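FAD linked oxidase-like protein (Myceliophthora thermophila, PDB 5L6G) oxidises the C1 hydroxyl of xylooligosaccharides and related sugars to lactones, using a bicovalently bound FAD and reducing molecular oxygen to hydrogen peroxide. Local coordinates at residues 453-466 with 483-495. Residues are numbered along the deposited sequence; the frame is centred on the assembly and turned at random.
Sequences DPGLDRAEAQEVYY and TELFYYPQAVEPA. With XYP (beta-D-xylopyranose), chain I.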
loop_
_atom_site.group_PDB
_atom_site.type_symbol
_atom_site.label_atom_id
_atom_site.label_comp_id
_atom_site.label_asym_id
_atom_site.label_seq_id
_atom_site.Cartn_x
_atom_site.Cartn_y
_atom_site.Cartn_z
ATOM N N ASP A 453 -2.298 9.711 -4.342
ATOM C CA ASP A 453 -2.834 10.477 -5.458
ATOM C C ASP A 453 -2.480 11.948 -5.231
ATOM O O ASP A 453 -3.149 12.637 -4.479
ATOM C CB ASP A 453 -4.346 10.255 -5.490
ATOM C CG ASP A 453 -5.057 11.126 -6.505
ATOM O OD1 ASP A 453 -4.395 11.941 -7.187
ATOM O OD2 ASP A 453 -6.289 10.995 -6.581
ATOM N N PRO A 454 -1.438 12.445 -5.911
ATOM C CA PRO A 454 -1.028 13.837 -5.683
ATOM C C PRO A 454 -1.983 14.857 -6.285
ATOM O O PRO A 454 -1.734 16.057 -6.174
ATOM C CB PRO A 454 0.346 13.909 -6.348
ATOM C CG PRO A 454 0.302 12.855 -7.407
ATOM C CD PRO A 454 -0.582 11.761 -6.890
ATOM N N GLY A 455 -3.069 14.398 -6.906
ATOM C CA GLY A 455 -4.124 15.297 -7.390
ATOM C C GLY A 455 -4.928 15.913 -6.254
ATOM O O GLY A 455 -5.590 16.932 -6.444
ATOM N N LEU A 456 -4.886 15.295 -5.077
ATOM C CA LEU A 456 -5.624 15.793 -3.909
ATOM C C LEU A 456 -4.803 16.880 -3.244
ATOM O O LEU A 456 -3.610 16.685 -3.003
ATOM C CB LEU A 456 -5.851 14.681 -2.892
ATOM C CG LEU A 456 -6.415 13.368 -3.427
ATOM C CD1 LEU A 456 -6.250 12.276 -2.389
ATOM C CD2 LEU A 456 -7.879 13.516 -3.865
ATOM N N ASP A 457 -5.438 17.999 -2.910
ATOM C CA ASP A 457 -4.751 18.999 -2.090
ATOM C C ASP A 457 -4.568 18.471 -0.670
ATOM O O ASP A 457 -5.156 17.450 -0.280
ATOM C CB ASP A 457 -5.386 20.409 -2.155
ATOM C CG ASP A 457 -6.744 20.528 -1.465
ATOM O OD1 ASP A 457 -7.026 19.874 -0.431
ATOM O OD2 ASP A 457 -7.531 21.375 -1.958
ATOM N N ARG A 458 -3.697 19.127 0.078
ATOM C CA ARG A 458 -3.314 18.624 1.380
ATOM C C ARG A 458 -4.510 18.405 2.300
ATOM O O ARG A 458 -4.615 17.353 2.936
ATOM C CB ARG A 458 -2.316 19.560 2.040
ATOM C CG ARG A 458 -1.716 18.965 3.291
ATOM C CD ARG A 458 -0.565 19.794 3.802
ATOM N NE ARG A 458 -0.018 19.157 4.984
ATOM C CZ ARG A 458 0.751 19.758 5.872
ATOM N NH1 ARG A 458 1.082 21.041 5.725
ATOM N NH2 ARG A 458 1.186 19.062 6.917
ATOM N N ALA A 459 -5.414 19.379 2.361
ATOM C CA ALA A 459 -6.598 19.254 3.210
ATOM C C ALA A 459 -7.472 18.067 2.812
ATOM O O ALA A 459 -7.893 17.284 3.679
ATOM C CB ALA A 459 -7.429 20.529 3.193
ATOM N N GLU A 460 -7.752 17.932 1.516
ATOM C CA GLU A 460 -8.598 16.850 1.080
ATOM C C GLU A 460 -7.910 15.529 1.361
ATOM O O GLU A 460 -8.557 14.609 1.839
ATOM C CB GLU A 460 -9.013 16.938 -0.394
ATOM C CG GLU A 460 -10.077 15.877 -0.720
ATOM C CD GLU A 460 -10.513 15.824 -2.173
ATOM O OE1 GLU A 460 -9.952 16.549 -3.020
ATOM O OE2 GLU A 460 -11.418 15.014 -2.462
ATOM N N ALA A 461 -6.609 15.447 1.089
ATOM C CA ALA A 461 -5.888 14.182 1.199
ATOM C C ALA A 461 -5.970 13.607 2.619
ATOM O O ALA A 461 -6.323 12.427 2.819
ATOM C CB ALA A 461 -4.438 14.358 0.766
ATOM N N GLN A 462 -5.676 14.452 3.602
ATOM C CA GLN A 462 -5.752 14.039 5.009
ATOM C C GLN A 462 -7.140 13.518 5.349
ATOM O O GLN A 462 -7.276 12.503 6.050
ATOM C CB GLN A 462 -5.466 15.213 5.917
ATOM C CG GLN A 462 -4.030 15.621 5.939
ATOM C CD GLN A 462 -3.890 16.942 6.611
ATOM O OE1 GLN A 462 -3.862 17.018 7.817
ATOM N NE2 GLN A 462 -3.885 17.999 5.824
ATOM N N GLU A 463 -8.156 14.227 4.856
ATOM C CA GLU A 463 -9.540 13.889 5.162
ATOM C C GLU A 463 -9.930 12.549 4.565
ATOM O O GLU A 463 -10.471 11.695 5.269
ATOM C CB GLU A 463 -10.496 14.994 4.731
ATOM C CG GLU A 463 -10.327 16.218 5.624
ATOM C CD GLU A 463 -11.337 17.330 5.406
ATOM O OE1 GLU A 463 -12.147 17.256 4.458
ATOM O OE2 GLU A 463 -11.302 18.300 6.211
ATOM N N VAL A 464 -9.619 12.363 3.290
ATOM C CA VAL A 464 -10.025 11.152 2.591
ATOM C C VAL A 464 -9.179 9.938 2.945
ATOM O O VAL A 464 -9.683 8.803 2.916
ATOM C CB VAL A 464 -10.097 11.340 1.059
ATOM C CG1 VAL A 464 -11.111 12.415 0.695
ATOM C CG2 VAL A 464 -8.724 11.613 0.446
ATOM N N TYR A 465 -7.899 10.154 3.251
ATOM C CA TYR A 465 -7.018 9.054 3.620
ATOM C C TYR A 465 -7.275 8.513 5.012
ATOM O O TYR A 465 -7.144 7.316 5.225
ATOM C CB TYR A 465 -5.546 9.478 3.565
ATOM C CG TYR A 465 -4.942 9.718 2.200
ATOM C CD1 TYR A 465 -5.367 9.037 1.057
ATOM C CD2 TYR A 465 -3.886 10.618 2.064
ATOM C CE1 TYR A 465 -4.774 9.278 -0.190
ATOM C CE2 TYR A 465 -3.286 10.846 0.837
ATOM C CZ TYR A 465 -3.730 10.183 -0.285
ATOM O OH TYR A 465 -3.118 10.448 -1.490
ATOM N N TYR A 466 -7.636 9.393 5.954
ATOM C CA TYR A 466 -7.727 9.041 7.365
ATOM C C TYR A 466 -9.099 9.223 8.020
ATOM O O TYR A 466 -9.333 8.694 9.130
ATOM C CB TYR A 466 -6.669 9.804 8.133
ATOM C CG TYR A 466 -5.292 9.624 7.559
ATOM C CD1 TYR A 466 -4.693 8.380 7.532
ATOM C CD2 TYR A 466 -4.607 10.701 7.005
ATOM C CE1 TYR A 466 -3.424 8.210 7.013
ATOM C CE2 TYR A 466 -3.339 10.544 6.483
ATOM C CZ TYR A 466 -2.753 9.299 6.473
ATOM O OH TYR A 466 -1.492 9.152 5.949
ATOM N N THR A 483 7.346 20.556 14.348
ATOM C CA THR A 483 7.981 21.375 13.311
ATOM C C THR A 483 7.780 20.779 11.912
ATOM O O THR A 483 8.199 21.371 10.925
ATOM C CB THR A 483 9.493 21.586 13.559
ATOM O OG1 THR A 483 10.205 20.380 13.273
ATOM C CG2 THR A 483 9.766 22.014 14.989
ATOM N N GLU A 484 7.135 19.616 11.819
ATOM C CA GLU A 484 6.894 18.961 10.542
ATOM C C GLU A 484 8.183 18.702 9.789
ATOM O O GLU A 484 8.300 18.968 8.585
ATOM C CB GLU A 484 5.926 19.754 9.665
ATOM C CG GLU A 484 4.591 20.040 10.333
ATOM C CD GLU A 484 3.604 20.626 9.362
ATOM O OE1 GLU A 484 3.183 19.907 8.450
ATOM O OE2 GLU A 484 3.278 21.809 9.497
ATOM N N LEU A 485 9.160 18.177 10.508
ATOM C CA LEU A 485 10.388 17.750 9.870
ATOM C C LEU A 485 10.125 16.749 8.752
ATOM O O LEU A 485 10.789 16.785 7.712
ATOM C CB LEU A 485 11.348 17.131 10.887
ATOM C CG LEU A 485 12.699 16.743 10.293
ATOM C CD1 LEU A 485 13.477 17.993 9.940
ATOM C CD2 LEU A 485 13.506 15.902 11.259
ATOM N N PHE A 486 9.164 15.859 8.973
ATOM C CA PHE A 486 8.852 14.803 8.005
ATOM C C PHE A 486 7.787 15.199 6.986
ATOM O O PHE A 486 7.092 14.349 6.449
ATOM C CB PHE A 486 8.447 13.535 8.755
ATOM C CG PHE A 486 9.510 13.039 9.693
ATOM C CD1 PHE A 486 10.762 12.682 9.204
ATOM C CD2 PHE A 486 9.269 12.929 11.045
ATOM C CE1 PHE A 486 11.760 12.208 10.055
ATOM C CE2 PHE A 486 10.256 12.468 11.902
ATOM C CZ PHE A 486 11.501 12.106 11.409
ATOM N N TYR A 487 7.726 16.489 6.688
ATOM C CA TYR A 487 6.730 17.055 5.806
ATOM C C TYR A 487 6.797 16.440 4.426
ATOM O O TYR A 487 7.867 16.182 3.900
ATOM C CB TYR A 487 6.936 18.582 5.689
ATOM C CG TYR A 487 6.069 19.185 4.620
ATOM C CD1 TYR A 487 4.750 19.494 4.881
ATOM C CD2 TYR A 487 6.544 19.355 3.315
ATOM C CE1 TYR A 487 3.933 20.016 3.904
ATOM C CE2 TYR A 487 5.733 19.881 2.327
ATOM C CZ TYR A 487 4.417 20.190 2.622
ATOM O OH TYR A 487 3.573 20.699 1.658
ATOM N N TYR A 488 5.623 16.194 3.862
ATOM C CA TYR A 488 5.460 16.016 2.442
ATOM C C TYR A 488 4.091 16.599 2.118
ATOM O O TYR A 488 3.341 16.898 3.035
ATOM C CB TYR A 488 5.621 14.571 2.000
ATOM C CG TYR A 488 4.695 13.562 2.626
ATOM C CD1 TYR A 488 4.991 12.986 3.856
ATOM C CD2 TYR A 488 3.577 13.134 1.960
ATOM C CE1 TYR A 488 4.170 12.003 4.414
ATOM C CE2 TYR A 488 2.747 12.167 2.511
ATOM C CZ TYR A 488 3.045 11.611 3.741
ATOM O OH TYR A 488 2.210 10.622 4.243
ATOM N N PRO A 489 3.785 16.806 0.831
ATOM C CA PRO A 489 2.604 17.625 0.497
ATOM C C PRO A 489 1.246 17.071 0.928
ATOM O O PRO A 489 0.278 17.815 0.962
ATOM C CB PRO A 489 2.703 17.748 -1.021
ATOM C CG PRO A 489 4.189 17.734 -1.261
ATOM C CD PRO A 489 4.665 16.647 -0.344
ATOM N N GLN A 490 1.181 15.781 1.266
ATOM C CA GLN A 490 -0.027 15.221 1.860
ATOM C C GLN A 490 0.174 14.707 3.275
ATOM O O GLN A 490 -0.572 13.837 3.735
ATOM C CB GLN A 490 -0.608 14.142 0.953
ATOM C CG GLN A 490 -1.020 14.708 -0.403
ATOM C CD GLN A 490 -1.637 13.675 -1.314
ATOM O OE1 GLN A 490 -1.412 12.477 -1.157
ATOM N NE2 GLN A 490 -2.400 14.133 -2.294
ATOM N N ALA A 491 1.153 15.269 3.982
ATOM C CA ALA A 491 1.367 14.926 5.380
ATOM C C ALA A 491 0.244 15.465 6.259
ATOM O O ALA A 491 -0.348 16.531 6.002
ATOM C CB ALA A 491 2.699 15.432 5.895
ATOM N N VAL A 492 -0.011 14.714 7.325
ATOM C CA VAL A 492 -0.896 15.155 8.383
ATOM C C VAL A 492 -0.384 16.476 8.955
ATOM O O VAL A 492 0.794 16.595 9.262
ATOM C CB VAL A 492 -0.968 14.114 9.499
ATOM C CG1 VAL A 492 -1.718 14.663 10.693
ATOM C CG2 VAL A 492 -1.655 12.843 8.965
ATOM N N GLU A 493 -1.281 17.431 9.120
ATOM C CA GLU A 493 -0.952 18.714 9.745
ATOM C C GLU A 493 -1.012 18.628 11.269
ATOM O O GLU A 493 -1.990 18.125 11.817
ATOM C CB GLU A 493 -1.968 19.769 9.344
ATOM C CG GLU A 493 -1.910 20.197 7.906
ATOM C CD GLU A 493 -2.986 21.209 7.598
ATOM O OE1 GLU A 493 -2.863 22.362 8.083
ATOM O OE2 GLU A 493 -3.947 20.850 6.887
ATOM N N PRO A 494 -0.021 19.199 11.963
ATOM C CA PRO A 494 -0.156 19.210 13.419
ATOM C C PRO A 494 -1.452 19.909 13.821
ATOM O O PRO A 494 -1.879 20.857 13.153
ATOM C CB PRO A 494 1.059 20.021 13.899
ATOM C CG PRO A 494 2.016 20.047 12.760
ATOM C CD PRO A 494 1.224 19.844 11.500
ATOM N N ALA A 495 -2.084 19.421 14.879
ATOM C CA ALA A 495 -3.213 20.116 15.459
ATOM C C ALA A 495 -2.697 21.460 15.962
ATOM O O ALA A 495 -1.541 21.573 16.387
ATOM C CB ALA A 495 -3.822 19.310 16.602
HETATM O O1 XYP I . 1.216 15.272 -10.260
HETATM C C1 XYP I . -0.091 15.762 -10.072
HETATM C C2 XYP I . -0.343 16.885 -11.079
HETATM C C3 XYP I . -1.766 17.361 -10.921
HETATM C C4 XYP I . -2.693 16.182 -11.140
HETATM C C5 XYP I . -2.352 15.058 -10.186
HETATM O O2 XYP I . 0.575 17.980 -10.895
HETATM O O3 XYP I . -2.077 18.361 -11.888
HETATM O O4 XYP I . -4.028 16.637 -10.949
HETATM O O5 XYP I . -0.979 14.685 -10.319
HETATM O O HOH W 1 1.500 22.611 7.871
HETATM O O HOH W 2 1.467 22.431 2.688
HETATM O O HOH W 3 -0.278 11.416 5.167
#
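Gln490 and Arg458 reach past each other in opposite directions, a worked example of how a chain without regular structure is held to a helix and the turn leading into it by side chains that satisfy backbone carbonyls. The Gln490 amide is satisfied at both its nitrogen and its oxygen. Gln490 NE2 donates to Asp453 O (2.8 Å) and Leu456 O (2.9 Å), the two ends of a type I turn, with both acceptors close to the amide plane; Asp453 O also takes Leu456 N from the opposite face. Gln490 OE1 accepts from Tyr465 OH at 2.7 Å, at the ring edge, and that hydroxyl in turn accepts from Asp453 N, so a buried chain of bonds ties turn, helix and loop together.

Arg458, with CG anti to the backbone N (chi1 -171°) and the chain extended to NE, lays its guanidinium against the loop. Arg458 NE (2.8 Å) and Arg458 NH2 grip Ala491 O side-on, while Arg458 NH2 also forms a salt bridge to Glu484 OE1 (2.7 Å) and Arg458 NH1 donates to a water, which in turn donates to Glu484 OE2. Glu493 CG lies over one face and the Tyr487 ring edge meets the other, planes 82° apart. A leucine here would probably leave Glu484 without its charge partner and Ala491 O without either donor.

One turn along, Gln462 OE1 accepts from Glu493 N (2.9 Å), and Gln462 NE2 donates to Glu493 OE2 (3.0 Å) and back to Arg458 O. A water joins Tyr466 OH, Tyr488 OH and Gln490 O; Tyr488 OH also bonds Ser215.

Both segments belong to the berberine-like region. Pro454 and Gly455 border a bound xylose, Asp453 forms a salt bridge through OD2 with Lys345 and a hydrogen bond through OD1 with Tyr343, both of strand 341-349, and helix 470-480 packs against Gln462, Tyr466 and Val492.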